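Local coordinates for regulatory protein SWI6 (PDB 1SW6), which partners Swi4 or Mbp1 in the yeast complexes SBF and MBF that drive cell-cycle-dependent transcription, and is represented here by its ankyrin-repeat domain, at residues Met275-Asp280 with Tyr305-Phe310; Pro52-Asn57 with Asn124-Glu129; Glu165-Lys170 with Asp188-Cys193; Ile227-Ile232 with Leu266-Ile271. All coordinates share one frame; numbering follows the deposited sequence.

Contact 1 of 4, residues Met275-Asp280 with Tyr305-Phe310; sequences MLNAQD and YGADPF
Asn277 and Asp308 make the one direct hydrogen bond between these segments, which illustrates how consecutive ankyrin repeats are stitched together, here ANK 3 to ANK 4. Gly306-Ala307-Asp308 matches the Gly-Ala-Asp of the ankyrin consensus, and Gly306, at positive phi, closes helix 296-304 with a Schellman motif. The polar part begins with Asp308 N, which donates to Asn277 OD1 at 2.8 Å and is nearly straight (174°), although the donor is tilted 33° from the amide plane. The other end of the same amide works through water: one molecule accepts from Asn277 ND2 at 3.2 Å and donates to Gly306 O at 2.7 Å, which probably fixes the rotation of the amide.

The apolar part belongs to Leu276. With CG anti to the backbone N (chi1 -179°), the side chain reaches the 305-307 backbone, where CD2 rests 3.5 Å from Tyr305 O, while CD1 approaches Ala307 CB at 4.2 Å. Helix 286-293 adds Leu287 to the surroundings of Ala307. Beyond the interface the loop is braced by an Asx turn, in which Phe310 N donates to Asp308 OD1 at 2.7 Å, nearly along the carboxylate C-O axis.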
loop_
_atom_site.group_PDB
_atom_site.type_symbol
_atom_site.label_atom_id
_atom_site.label_comp_id
_atom_site.label_asym_id
_atom_site.label_seq_id
_atom_site.Cartn_x
_atom_site.Cartn_y
_atom_site.Cartn_z
ATOM N N MET A 275 -27.047 -6.962 6.982
ATOM C CA MET A 275 -25.968 -6.522 6.132
ATOM C C MET A 275 -26.327 -6.247 4.697
ATOM O O MET A 275 -25.960 -5.199 4.155
ATOM C CB MET A 275 -24.833 -7.546 6.179
ATOM C CG MET A 275 -23.559 -7.084 5.501
ATOM S SD MET A 275 -22.410 -8.441 5.312
ATOM C CE MET A 275 -21.788 -8.567 6.987
ATOM N N LEU A 276 -27.041 -7.187 4.083
ATOM C CA LEU A 276 -27.395 -7.078 2.683
ATOM C C LEU A 276 -27.951 -5.732 2.263
ATOM O O LEU A 276 -27.515 -5.185 1.254
ATOM C CB LEU A 276 -28.366 -8.195 2.278
ATOM C CG LEU A 276 -28.790 -8.199 0.795
ATOM C CD1 LEU A 276 -27.563 -8.293 -0.114
ATOM C CD2 LEU A 276 -29.730 -9.375 0.520
ATOM N N ASN A 277 -28.893 -5.199 3.032
ATOM C CA ASN A 277 -29.517 -3.918 2.707
ATOM C C ASN A 277 -29.135 -2.789 3.665
ATOM O O ASN A 277 -29.857 -1.800 3.774
ATOM C CB ASN A 277 -31.046 -4.075 2.682
ATOM C CG ASN A 277 -31.506 -5.172 1.730
ATOM O OD1 ASN A 277 -31.250 -5.116 0.528
ATOM N ND2 ASN A 277 -32.184 -6.178 2.269
ATOM N N ALA A 278 -28.003 -2.931 4.350
ATOM C CA ALA A 278 -27.536 -1.910 5.283
ATOM C C ALA A 278 -27.120 -0.641 4.535
ATOM O O ALA A 278 -26.564 -0.706 3.436
ATOM C CB ALA A 278 -26.352 -2.444 6.084
ATOM N N GLN A 279 -27.368 0.516 5.139
ATOM C CA GLN A 279 -27.016 1.781 4.510
ATOM C C GLN A 279 -25.807 2.409 5.170
ATOM O O GLN A 279 -25.693 2.393 6.394
ATOM C CB GLN A 279 -28.193 2.750 4.589
ATOM C CG GLN A 279 -29.345 2.393 3.670
ATOM C CD GLN A 279 -30.588 3.208 3.967
ATOM O OE1 GLN A 279 -31.281 2.955 4.946
ATOM N NE2 GLN A 279 -30.867 4.197 3.129
ATOM N N ASP A 280 -24.903 2.954 4.359
ATOM C CA ASP A 280 -23.716 3.600 4.894
ATOM C C ASP A 280 -24.073 5.035 5.263
ATOM O O ASP A 280 -25.254 5.386 5.306
ATOM C CB ASP A 280 -22.566 3.573 3.875
ATOM C CG ASP A 280 -22.824 4.449 2.659
ATOM O OD1 ASP A 280 -23.916 5.042 2.541
ATOM O OD2 ASP A 280 -21.915 4.544 1.805
ATOM N N TYR A 305 -29.697 -12.229 -4.730
ATOM C CA TYR A 305 -29.575 -12.609 -3.331
ATOM C C TYR A 305 -30.688 -11.910 -2.555
ATOM O O TYR A 305 -30.851 -12.124 -1.348
ATOM C CB TYR A 305 -28.197 -12.235 -2.775
ATOM C CG TYR A 305 -27.070 -13.211 -3.131
ATOM C CD1 TYR A 305 -25.834 -12.744 -3.588
ATOM C CD2 TYR A 305 -27.235 -14.594 -2.986
ATOM C CE1 TYR A 305 -24.777 -13.636 -3.901
ATOM C CE2 TYR A 305 -26.197 -15.486 -3.291
ATOM C CZ TYR A 305 -24.968 -14.997 -3.748
ATOM O OH TYR A 305 -23.943 -15.869 -4.061
ATOM N N GLY A 306 -31.457 -11.078 -3.257
ATOM C CA GLY A 306 -32.557 -10.383 -2.622
ATOM C C GLY A 306 -32.349 -8.921 -2.266
ATOM O O GLY A 306 -33.187 -8.342 -1.569
ATOM N N ALA A 307 -31.255 -8.309 -2.729
ATOM C CA ALA A 307 -31.001 -6.896 -2.427
ATOM C C ALA A 307 -32.202 -6.043 -2.841
ATOM O O ALA A 307 -32.730 -6.188 -3.940
ATOM C CB ALA A 307 -29.736 -6.404 -3.148
ATOM N N ASP A 308 -32.618 -5.150 -1.952
ATOM C CA ASP A 308 -33.767 -4.283 -2.202
ATOM C C ASP A 308 -33.399 -3.079 -3.087
ATOM O O ASP A 308 -32.681 -2.192 -2.653
ATOM C CB ASP A 308 -34.312 -3.786 -0.869
ATOM C CG ASP A 308 -35.636 -3.076 -1.016
ATOM O OD1 ASP A 308 -35.776 -2.254 -1.943
ATOM O OD2 ASP A 308 -36.536 -3.335 -0.197
ATOM N N PRO A 309 -33.905 -3.032 -4.334
ATOM C CA PRO A 309 -33.590 -1.918 -5.236
ATOM C C PRO A 309 -34.372 -0.626 -4.999
ATOM O O PRO A 309 -34.219 0.332 -5.763
ATOM C CB PRO A 309 -33.870 -2.509 -6.613
ATOM C CG PRO A 309 -35.049 -3.366 -6.350
ATOM C CD PRO A 309 -34.709 -4.053 -5.030
ATOM N N PHE A 310 -35.195 -0.591 -3.950
ATOM C CA PHE A 310 -35.985 0.606 -3.660
ATOM C C PHE A 310 -35.481 1.456 -2.493
ATOM O O PHE A 310 -35.971 2.567 -2.269
ATOM C CB PHE A 310 -37.454 0.227 -3.431
ATOM C CG PHE A 310 -38.057 -0.542 -4.572
ATOM C CD1 PHE A 310 -38.235 -1.920 -4.483
ATOM C CD2 PHE A 310 -38.394 0.102 -5.759
ATOM C CE1 PHE A 310 -38.735 -2.648 -5.562
ATOM C CE2 PHE A 310 -38.896 -0.615 -6.845
ATOM C CZ PHE A 310 -39.066 -1.991 -6.748
HETATM O O HOH W 1 -33.313 -8.896 1.041
HETATM O O HOH W 2 -30.476 -2.734 -0.797
#

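Contact 2 of 4, residues Pro52-Asn57 with Asn124-Glu129; sequences PVVNDN and NIPVDE
Pro52 O is approached from two directions: Pro126 lays both CG and CD against it, CG at 3.3 Å, and Val54 N makes a weak hydrogen bond to it from within its own segment. That weak bond belongs to an inverse gamma turn centred on Val53, a tight bend that brings Pro52 and Val54 round to the same partner loop. No hydrogen bond crosses between the segments, so the example shows how two irregular loops can be joined by ring and methyl surfaces.

The two prolines slide past each other in opposite directions, with Pro52 CG 3.7 Å from Pro126 CD. The same CG also lies 3.4 Å from Asn124 O, so the pyrrolidine ring of Pro52 covers backbone as well as side chain. Val54 does the rest. Its CG2 branch, anti to the carbonyl carbon, points into the angle between Ile125 and Pro126, meeting Pro126 CD at 3.6 Å. Val54 and Ile125 cross at about a right angle; the modelled spacing of Val54 CG2 and Ile125 CG2, 3.2 Å, is tighter than ordinary van der Waals contact, and its exact value is doubtful.

Ile125 also packs on Gln59 and Leu63 of helix 57-71, the helix that Asp56 N-caps through Gln59 N, and Tyr159 lies against Pro52. The arrangement is a loop-to-loop apolar seam built on an inverse gamma turn, joining the lead-in to helix 57-71 with the loop that runs into helix 134-140 of the ankyrin repeats.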
loop_
_atom_site.group_PDB
_atom_site.type_symbol
_atom_site.label_atom_id
_atom_site.label_comp_id
_atom_site.label_asym_id
_atom_site.label_seq_id
_atom_site.Cartn_x
_atom_site.Cartn_y
_atom_site.Cartn_z
ATOM N N PRO A 52 -5.713 1.501 18.338
ATOM C CA PRO A 52 -5.067 1.746 19.628
ATOM C C PRO A 52 -3.981 2.818 19.567
ATOM O O PRO A 52 -3.175 2.852 18.635
ATOM C CB PRO A 52 -4.532 0.367 20.010
ATOM C CG PRO A 52 -4.312 -0.300 18.681
ATOM C CD PRO A 52 -5.521 0.108 17.900
ATOM N N VAL A 53 -3.983 3.715 20.548
ATOM C CA VAL A 53 -2.979 4.771 20.595
ATOM C C VAL A 53 -1.849 4.295 21.496
ATOM O O VAL A 53 -1.675 4.774 22.616
ATOM C CB VAL A 53 -3.549 6.089 21.155
ATOM C CG1 VAL A 53 -2.487 7.178 21.072
ATOM C CG2 VAL A 53 -4.798 6.493 20.378
ATOM N N VAL A 54 -1.090 3.333 20.988
ATOM C CA VAL A 54 0.021 2.760 21.726
ATOM C C VAL A 54 0.962 3.812 22.278
ATOM O O VAL A 54 1.384 4.727 21.570
ATOM C CB VAL A 54 0.815 1.791 20.844
ATOM C CG1 VAL A 54 2.011 1.240 21.614
ATOM C CG2 VAL A 54 -0.102 0.665 20.388
ATOM N N ASN A 55 1.283 3.665 23.556
ATOM C CA ASN A 55 2.175 4.582 24.246
ATOM C C ASN A 55 3.632 4.137 24.144
ATOM O O ASN A 55 4.475 4.874 23.623
ATOM C CB ASN A 55 1.763 4.701 25.717
ATOM C CG ASN A 55 2.739 5.531 26.533
ATOM O OD1 ASN A 55 3.823 5.062 26.898
ATOM N ND2 ASN A 55 2.362 6.776 26.819
ATOM N N ASP A 56 3.928 2.933 24.629
ATOM C CA ASP A 56 5.294 2.413 24.593
ATOM C C ASP A 56 5.849 2.366 23.169
ATOM O O ASP A 56 5.542 1.449 22.402
ATOM C CB ASP A 56 5.353 1.011 25.205
ATOM C CG ASP A 56 6.777 0.549 25.465
ATOM O OD1 ASP A 56 7.629 0.682 24.559
ATOM O OD2 ASP A 56 7.046 0.047 26.578
ATOM N N ASN A 57 6.670 3.357 22.829
ATOM C CA ASN A 57 7.276 3.445 21.508
ATOM C C ASN A 57 8.235 2.295 21.229
ATOM O O ASN A 57 8.449 1.921 20.079
ATOM C CB ASN A 57 8.024 4.768 21.356
ATOM C CG ASN A 57 8.864 4.817 20.094
ATOM O OD1 ASN A 57 8.343 4.730 18.977
ATOM N ND2 ASN A 57 10.175 4.948 20.264
ATOM N N ASN A 124 -0.903 -5.928 19.179
ATOM C CA ASN A 124 -1.989 -4.998 18.921
ATOM C C ASN A 124 -1.573 -3.524 18.930
ATOM O O ASN A 124 -2.112 -2.705 19.686
ATOM C CB ASN A 124 -3.110 -5.273 19.929
ATOM C CG ASN A 124 -3.611 -6.716 19.853
ATOM O OD1 ASN A 124 -3.639 -7.433 20.854
ATOM N ND2 ASN A 124 -4.001 -7.144 18.655
ATOM N N ILE A 125 -0.621 -3.207 18.056
ATOM C CA ILE A 125 -0.082 -1.859 17.908
ATOM C C ILE A 125 -0.098 -1.464 16.433
ATOM O O ILE A 125 0.279 -2.254 15.570
ATOM C CB ILE A 125 1.397 -1.799 18.364
ATOM C CG1 ILE A 125 1.522 -2.230 19.823
ATOM C CG2 ILE A 125 1.958 -0.402 18.144
ATOM C CD1 ILE A 125 2.958 -2.337 20.296
ATOM N N PRO A 126 -0.543 -0.239 16.121
ATOM C CA PRO A 126 -0.536 0.130 14.702
ATOM C C PRO A 126 0.927 0.088 14.241
ATOM O O PRO A 126 1.829 0.485 14.984
ATOM C CB PRO A 126 -1.116 1.541 14.708
ATOM C CG PRO A 126 -2.062 1.503 15.883
ATOM C CD PRO A 126 -1.255 0.765 16.932
ATOM N N VAL A 127 1.162 -0.400 13.027
ATOM C CA VAL A 127 2.521 -0.523 12.512
ATOM C C VAL A 127 2.891 0.515 11.454
ATOM O O VAL A 127 4.045 0.611 11.038
ATOM C CB VAL A 127 2.745 -1.959 11.973
ATOM C CG1 VAL A 127 3.989 -2.037 11.115
ATOM C CG2 VAL A 127 2.872 -2.911 13.142
ATOM N N ASP A 128 1.920 1.308 11.024
ATOM C CA ASP A 128 2.216 2.319 10.029
ATOM C C ASP A 128 1.383 3.572 10.223
ATOM O O ASP A 128 0.723 3.746 11.247
ATOM C CB ASP A 128 2.014 1.750 8.621
ATOM C CG ASP A 128 0.569 1.415 8.325
ATOM O OD1 ASP A 128 0.342 0.556 7.448
ATOM O OD2 ASP A 128 -0.338 2.012 8.947
ATOM N N GLU A 129 1.424 4.434 9.215
ATOM C CA GLU A 129 0.721 5.710 9.213
ATOM C C GLU A 129 -0.798 5.597 9.156
ATOM O O GLU A 129 -1.503 6.431 9.721
ATOM C CB GLU A 129 1.194 6.543 8.017
ATOM C CG GLU A 129 2.705 6.587 7.844
ATOM C CD GLU A 129 3.133 7.081 6.464
ATOM O OE1 GLU A 129 4.359 7.254 6.250
ATOM O OE2 GLU A 129 2.252 7.289 5.594
#

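Contact 3 of 4, residues Glu165-Lys170 with Asp188-Cys193; sequences ESCLVK and DYLYPC
This is a buried apolar contact near the centre of the domain, within ANK 2, where Cys167 and Leu168 at the start of helix 167-173 meet Leu190 of helix 183-190 and Cys193 just beyond it. Leu168 and Cys193 pack most tightly, with their CB atoms 3.5 Å apart. The CG of Leu168 lies anti to its backbone N (chi1 178°); beyond it, CD1 slides along Leu190 to 4.1 Å from Leu190 CB, and CD2 lies 3.9 Å from Cys193 CB. An alanine in place of Leu168 would keep the CB contact but would probably open a gap beside Leu190 CB, leaving the Leu190 side chain freer to turn. The sulphurs of Cys167 and Cys193 stand 3.8 Å apart, in van der Waals contact without a disulfide.

A polar link runs along one border: a water sits 2.9 Å from Ser166 OG and 2.8 Å from Cys193 O, though it has competing acceptors. Ser166 is also the N-cap residue of helix 167-173, its OG accepting a weak bond from Val169 N.

Around this core, helix 134-140 supplies Leu135 to Cys167 and Thr139 to Leu190, helix 204-212 brings Ile204 against Leu168, and strand 27-29 flanks Tyr189 and Tyr191.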
loop_
_atom_site.group_PDB
_atom_site.type_symbol
_atom_site.label_atom_id
_atom_site.label_comp_id
_atom_site.label_asym_id
_atom_site.label_seq_id
_atom_site.Cartn_x
_atom_site.Cartn_y
_atom_site.Cartn_z
ATOM N N GLU A 165 -11.405 0.670 9.134
ATOM C CA GLU A 165 -11.429 -0.530 8.318
ATOM C C GLU A 165 -10.760 -1.689 9.039
ATOM O O GLU A 165 -9.644 -1.559 9.544
ATOM C CB GLU A 165 -10.760 -0.245 6.972
ATOM C CG GLU A 165 -11.667 0.592 6.085
ATOM C CD GLU A 165 -11.039 1.013 4.769
ATOM O OE1 GLU A 165 -10.013 0.416 4.348
ATOM O OE2 GLU A 165 -11.601 1.948 4.148
ATOM N N SER A 166 -11.460 -2.815 9.109
ATOM C CA SER A 166 -10.948 -4.013 9.783
ATOM C C SER A 166 -9.966 -4.762 8.894
ATOM O O SER A 166 -9.787 -4.410 7.735
ATOM C CB SER A 166 -12.100 -4.950 10.129
ATOM O OG SER A 166 -12.672 -5.461 8.937
ATOM N N CYS A 167 -9.341 -5.802 9.434
ATOM C CA CYS A 167 -8.392 -6.581 8.654
ATOM C C CYS A 167 -9.099 -7.377 7.567
ATOM O O CYS A 167 -8.553 -7.571 6.487
ATOM C CB CYS A 167 -7.567 -7.522 9.552
ATOM S SG CYS A 167 -8.520 -8.660 10.570
ATOM N N LEU A 168 -10.317 -7.834 7.839
ATOM C CA LEU A 168 -11.057 -8.585 6.834
ATOM C C LEU A 168 -11.385 -7.658 5.658
ATOM O O LEU A 168 -11.439 -8.094 4.514
ATOM C CB LEU A 168 -12.336 -9.178 7.428
ATOM C CG LEU A 168 -13.189 -9.941 6.411
ATOM C CD1 LEU A 168 -12.437 -11.176 5.948
ATOM C CD2 LEU A 168 -14.539 -10.326 7.034
ATOM N N VAL A 169 -11.598 -6.374 5.944
ATOM C CA VAL A 169 -11.881 -5.398 4.889
ATOM C C VAL A 169 -10.692 -5.343 3.906
ATOM O O VAL A 169 -10.871 -5.133 2.712
ATOM C CB VAL A 169 -12.158 -3.989 5.505
ATOM C CG1 VAL A 169 -12.169 -2.899 4.413
ATOM C CG2 VAL A 169 -13.513 -4.009 6.218
ATOM N N LYS A 170 -9.478 -5.552 4.412
ATOM C CA LYS A 170 -8.289 -5.542 3.561
ATOM C C LYS A 170 -8.327 -6.718 2.599
ATOM O O LYS A 170 -7.879 -6.613 1.455
ATOM C CB LYS A 170 -7.019 -5.609 4.418
ATOM C CG LYS A 170 -6.871 -4.403 5.335
ATOM C CD LYS A 170 -7.041 -3.118 4.529
ATOM C CE LYS A 170 -7.342 -1.937 5.422
ATOM N NZ LYS A 170 -7.594 -0.722 4.611
ATOM N N ASP A 188 -12.970 -18.573 8.343
ATOM C CA ASP A 188 -13.040 -19.372 9.573
ATOM C C ASP A 188 -12.342 -18.668 10.729
ATOM O O ASP A 188 -12.729 -18.840 11.893
ATOM C CB ASP A 188 -12.424 -20.766 9.387
ATOM C CG ASP A 188 -13.292 -21.685 8.541
ATOM O OD1 ASP A 188 -14.466 -21.325 8.251
ATOM O OD2 ASP A 188 -12.797 -22.771 8.172
ATOM N N TYR A 189 -11.323 -17.873 10.408
ATOM C CA TYR A 189 -10.580 -17.131 11.425
ATOM C C TYR A 189 -10.957 -15.650 11.550
ATOM O O TYR A 189 -10.701 -15.044 12.595
ATOM C CB TYR A 189 -9.072 -17.230 11.176
ATOM C CG TYR A 189 -8.510 -18.602 11.425
ATOM C CD1 TYR A 189 -8.720 -19.638 10.514
ATOM C CD2 TYR A 189 -7.800 -18.882 12.595
ATOM C CE1 TYR A 189 -8.242 -20.923 10.759
ATOM C CE2 TYR A 189 -7.316 -20.162 12.855
ATOM C CZ TYR A 189 -7.542 -21.179 11.931
ATOM O OH TYR A 189 -7.073 -22.451 12.183
ATOM N N LEU A 190 -11.567 -15.065 10.518
ATOM C CA LEU A 190 -11.913 -13.638 10.594
ATOM C C LEU A 190 -13.399 -13.280 10.550
ATOM O O LEU A 190 -13.733 -12.107 10.439
ATOM C CB LEU A 190 -11.180 -12.837 9.496
ATOM C CG LEU A 190 -9.643 -12.894 9.397
ATOM C CD1 LEU A 190 -9.148 -11.777 8.473
ATOM C CD2 LEU A 190 -9.006 -12.718 10.777
ATOM N N TYR A 191 -14.283 -14.274 10.660
ATOM C CA TYR A 191 -15.727 -14.018 10.636
ATOM C C TYR A 191 -16.188 -12.970 11.654
ATOM O O TYR A 191 -17.180 -12.276 11.421
ATOM C CB TYR A 191 -16.516 -15.326 10.843
ATOM C CG TYR A 191 -16.375 -15.934 12.223
ATOM C CD1 TYR A 191 -17.088 -15.426 13.309
ATOM C CD2 TYR A 191 -15.494 -16.981 12.448
ATOM C CE1 TYR A 191 -16.916 -15.948 14.596
ATOM C CE2 TYR A 191 -15.312 -17.510 13.719
ATOM C CZ TYR A 191 -16.023 -16.991 14.790
ATOM O OH TYR A 191 -15.828 -17.522 16.053
ATOM N N PRO A 192 -15.488 -12.839 12.802
ATOM C CA PRO A 192 -15.964 -11.820 13.743
ATOM C C PRO A 192 -15.993 -10.427 13.112
ATOM O O PRO A 192 -16.787 -9.588 13.514
ATOM C CB PRO A 192 -14.962 -11.911 14.893
ATOM C CG PRO A 192 -14.569 -13.373 14.882
ATOM C CD PRO A 192 -14.409 -13.649 13.408
ATOM N N CYS A 193 -15.129 -10.185 12.125
ATOM C CA CYS A 193 -15.075 -8.888 11.450
ATOM C C CYS A 193 -16.314 -8.620 10.598
ATOM O O CYS A 193 -16.620 -7.476 10.284
ATOM C CB CYS A 193 -13.836 -8.798 10.548
ATOM S SG CYS A 193 -12.245 -9.046 11.381
HETATM O O HOH W 3 -15.492 -5.604 8.506
#

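Contact 4 of 4, residues Ile227-Ile232 with Leu266-Ile271; sequences ILMGWI and LDLKWI
Trp231 and Leu266 meet at the indole's edge, with Leu266 CD1 near the ring plane and 4.5 Å from Trp231 CZ3. Ile232 CD1 also lies at that indole's edge, in plane, while the indole N-H is given to Asp188 of the preceding repeat. Trp270 has a comparable in-plane neighbour at its edge, Ile271 CD1. Trp231 thus borders the contact, whereas Trp270 is turned to another part of the fold, where its NE1 donates to Leu43 O; the contact itself is mainly aliphatic.

Ile232 carries its middle. The side chains of Ile232 and Ile271 reach toward each other tip to tip, with Ile232 CG1 3.6 Å from Ile271 CG1, and Ile232 CG2 presses on the backbone where the second helix begins, 3.3 Å from Leu268 N. The chi1 of Ile232, -99°, is well away from a staggered value, which suggests some strain in fitting both branches. An alanine here would probably leave a gap between the helices, with Ile271 CG1 and the first turn around Leu268 lacking their cover. The Met229 side chain, bent at chi2 and chi3, crosses that of Leu268 at about a right angle, bringing CE 3.8 Å from Leu268 CD1, and its SD passes Ile271 CG2 at 4.1 Å.

Asp267 N-caps the second helix: OD2 accepts from Trp270 N at 2.9 Å, and OD1 takes a 2.7 Å salt bridge from Lys269 NZ, 40° out of the carboxylate plane. The side of helix 218-234 thus packs on the N-capped start of helix 268-276, both within ANK 3, whose 86 residues are consistent with a variation on the two-helix ankyrin repeat.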
loop_
_atom_site.group_PDB
_atom_site.type_symbol
_atom_site.label_atom_id
_atom_site.label_comp_id
_atom_site.label_asym_id
_atom_site.label_seq_id
_atom_site.Cartn_x
_atom_site.Cartn_y
_atom_site.Cartn_z
ATOM N N ILE A 227 -18.417 -16.418 -2.176
ATOM C CA ILE A 227 -17.791 -17.221 -1.128
ATOM C C ILE A 227 -18.373 -16.852 0.235
ATOM O O ILE A 227 -18.623 -17.721 1.061
ATOM C CB ILE A 227 -16.248 -17.010 -1.061
ATOM C CG1 ILE A 227 -15.566 -17.708 -2.237
ATOM C CG2 ILE A 227 -15.698 -17.552 0.251
ATOM C CD1 ILE A 227 -15.835 -19.196 -2.295
ATOM N N LEU A 228 -18.585 -15.558 0.469
ATOM C CA LEU A 228 -19.144 -15.105 1.738
ATOM C C LEU A 228 -20.555 -15.677 1.971
ATOM O O LEU A 228 -20.858 -16.178 3.060
ATOM C CB LEU A 228 -19.194 -13.570 1.774
ATOM C CG LEU A 228 -19.857 -12.925 3.001
ATOM C CD1 LEU A 228 -19.324 -13.561 4.270
ATOM C CD2 LEU A 228 -19.588 -11.432 3.018
ATOM N N MET A 229 -21.413 -15.595 0.955
ATOM C CA MET A 229 -22.774 -16.119 1.088
ATOM C C MET A 229 -22.749 -17.642 1.293
ATOM O O MET A 229 -23.426 -18.165 2.177
ATOM C CB MET A 229 -23.612 -15.754 -0.137
ATOM C CG MET A 229 -23.879 -14.253 -0.291
ATOM S SD MET A 229 -24.720 -13.527 1.155
ATOM C CE MET A 229 -26.339 -14.317 0.987
ATOM N N GLY A 230 -21.959 -18.350 0.488
ATOM C CA GLY A 230 -21.867 -19.790 0.651
ATOM C C GLY A 230 -21.351 -20.169 2.035
ATOM O O GLY A 230 -21.849 -21.115 2.661
ATOM N N TRP A 231 -20.359 -19.426 2.523
ATOM C CA TRP A 231 -19.768 -19.694 3.839
ATOM C C TRP A 231 -20.814 -19.589 4.947
ATOM O O TRP A 231 -20.847 -20.415 5.865
ATOM C CB TRP A 231 -18.630 -18.705 4.137
ATOM C CG TRP A 231 -17.902 -18.979 5.452
ATOM C CD1 TRP A 231 -16.820 -19.798 5.641
ATOM C CD2 TRP A 231 -18.227 -18.442 6.738
ATOM N NE1 TRP A 231 -16.454 -19.797 6.969
ATOM C CE2 TRP A 231 -17.301 -18.974 7.662
ATOM C CE3 TRP A 231 -19.211 -17.558 7.203
ATOM C CZ2 TRP A 231 -17.329 -18.652 9.025
ATOM C CZ3 TRP A 231 -19.239 -17.235 8.560
ATOM C CH2 TRP A 231 -18.301 -17.785 9.455
ATOM N N ILE A 232 -21.664 -18.567 4.865
ATOM C CA ILE A 232 -22.679 -18.380 5.875
ATOM C C ILE A 232 -23.630 -19.580 5.915
ATOM O O ILE A 232 -23.937 -20.079 6.989
ATOM C CB ILE A 232 -23.479 -17.057 5.652
ATOM C CG1 ILE A 232 -22.943 -15.935 6.555
ATOM C CG2 ILE A 232 -24.920 -17.244 6.053
ATOM C CD1 ILE A 232 -21.532 -15.529 6.286
ATOM N N LEU A 266 -24.642 -15.705 13.712
ATOM C CA LEU A 266 -24.322 -15.270 12.355
ATOM C C LEU A 266 -24.853 -16.288 11.344
ATOM O O LEU A 266 -24.193 -17.288 11.059
ATOM C CB LEU A 266 -22.805 -15.136 12.178
ATOM C CG LEU A 266 -22.149 -13.811 11.760
ATOM C CD1 LEU A 266 -20.696 -14.109 11.373
ATOM C CD2 LEU A 266 -22.871 -13.171 10.587
ATOM N N ASP A 267 -26.041 -16.041 10.802
ATOM C CA ASP A 267 -26.612 -16.955 9.820
ATOM C C ASP A 267 -27.190 -16.199 8.624
ATOM O O ASP A 267 -27.079 -14.973 8.531
ATOM C CB ASP A 267 -27.680 -17.850 10.471
ATOM C CG ASP A 267 -28.807 -17.055 11.112
ATOM O OD1 ASP A 267 -29.557 -17.632 11.928
ATOM O OD2 ASP A 267 -28.951 -15.861 10.798
ATOM N N LEU A 268 -27.802 -16.936 7.707
ATOM C CA LEU A 268 -28.348 -16.330 6.509
ATOM C C LEU A 268 -29.358 -15.221 6.792
ATOM O O LEU A 268 -29.262 -14.124 6.228
ATOM C CB LEU A 268 -28.968 -17.406 5.612
ATOM C CG LEU A 268 -29.584 -16.864 4.314
ATOM C CD1 LEU A 268 -28.523 -16.151 3.485
ATOM C CD2 LEU A 268 -30.199 -18.005 3.525
ATOM N N LYS A 269 -30.324 -15.482 7.669
ATOM C CA LYS A 269 -31.296 -14.447 7.947
ATOM C C LYS A 269 -30.657 -13.211 8.611
ATOM O O LYS A 269 -31.141 -12.080 8.442
ATOM C CB LYS A 269 -32.453 -15.009 8.782
ATOM C CG LYS A 269 -32.103 -15.666 10.090
ATOM C CD LYS A 269 -33.385 -16.261 10.669
ATOM C CE LYS A 269 -33.171 -16.899 12.023
ATOM N NZ LYS A 269 -32.263 -18.069 11.927
ATOM N N TRP A 270 -29.568 -13.417 9.349
ATOM C CA TRP A 270 -28.896 -12.285 9.984
ATOM C C TRP A 270 -28.248 -11.431 8.903
ATOM O O TRP A 270 -28.317 -10.209 8.954
ATOM C CB TRP A 270 -27.804 -12.729 10.959
ATOM C CG TRP A 270 -27.257 -11.560 11.750
ATOM C CD1 TRP A 270 -27.733 -11.081 12.944
ATOM C CD2 TRP A 270 -26.180 -10.684 11.373
ATOM N NE1 TRP A 270 -27.023 -9.966 13.328
ATOM C CE2 TRP A 270 -26.065 -9.702 12.385
ATOM C CE3 TRP A 270 -25.306 -10.633 10.277
ATOM C CZ2 TRP A 270 -25.103 -8.679 12.339
ATOM C CZ3 TRP A 270 -24.344 -9.609 10.229
ATOM C CH2 TRP A 270 -24.257 -8.649 11.257
ATOM N N ILE A 271 -27.615 -12.088 7.932
ATOM C CA ILE A 271 -26.947 -11.393 6.832
ATOM C C ILE A 271 -27.969 -10.582 6.045
ATOM O O ILE A 271 -27.754 -9.401 5.765
ATOM C CB ILE A 271 -26.242 -12.400 5.882
ATOM C CG1 ILE A 271 -25.125 -13.132 6.630
ATOM C CG2 ILE A 271 -25.632 -11.676 4.698
ATOM C CD1 ILE A 271 -24.025 -12.210 7.134
#

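Overall arrangement
Followed from the N terminus, the four contacts come in series; none nests in or crosses another. Contact 2 closes the longest loop, with 66 residues between its segments, and ties the loop leading into helix 57-71 to the loop leading into helix 134-140. Contact 3 closes a loop of 17 residues within ANK 2, and contact 4 a longer one of 33 within ANK 3. Contact 1 then joins ANK 3 to ANK 4. Contacts 3 and 4 touch where Tyr191 packs on Trp231; contacts 4 and 1 share helix 268-276 and meet again where Tyr305 packs on Met229. Contact 2 stands apart, its centre about 36 Å from that of contact 1, across the chain's centre.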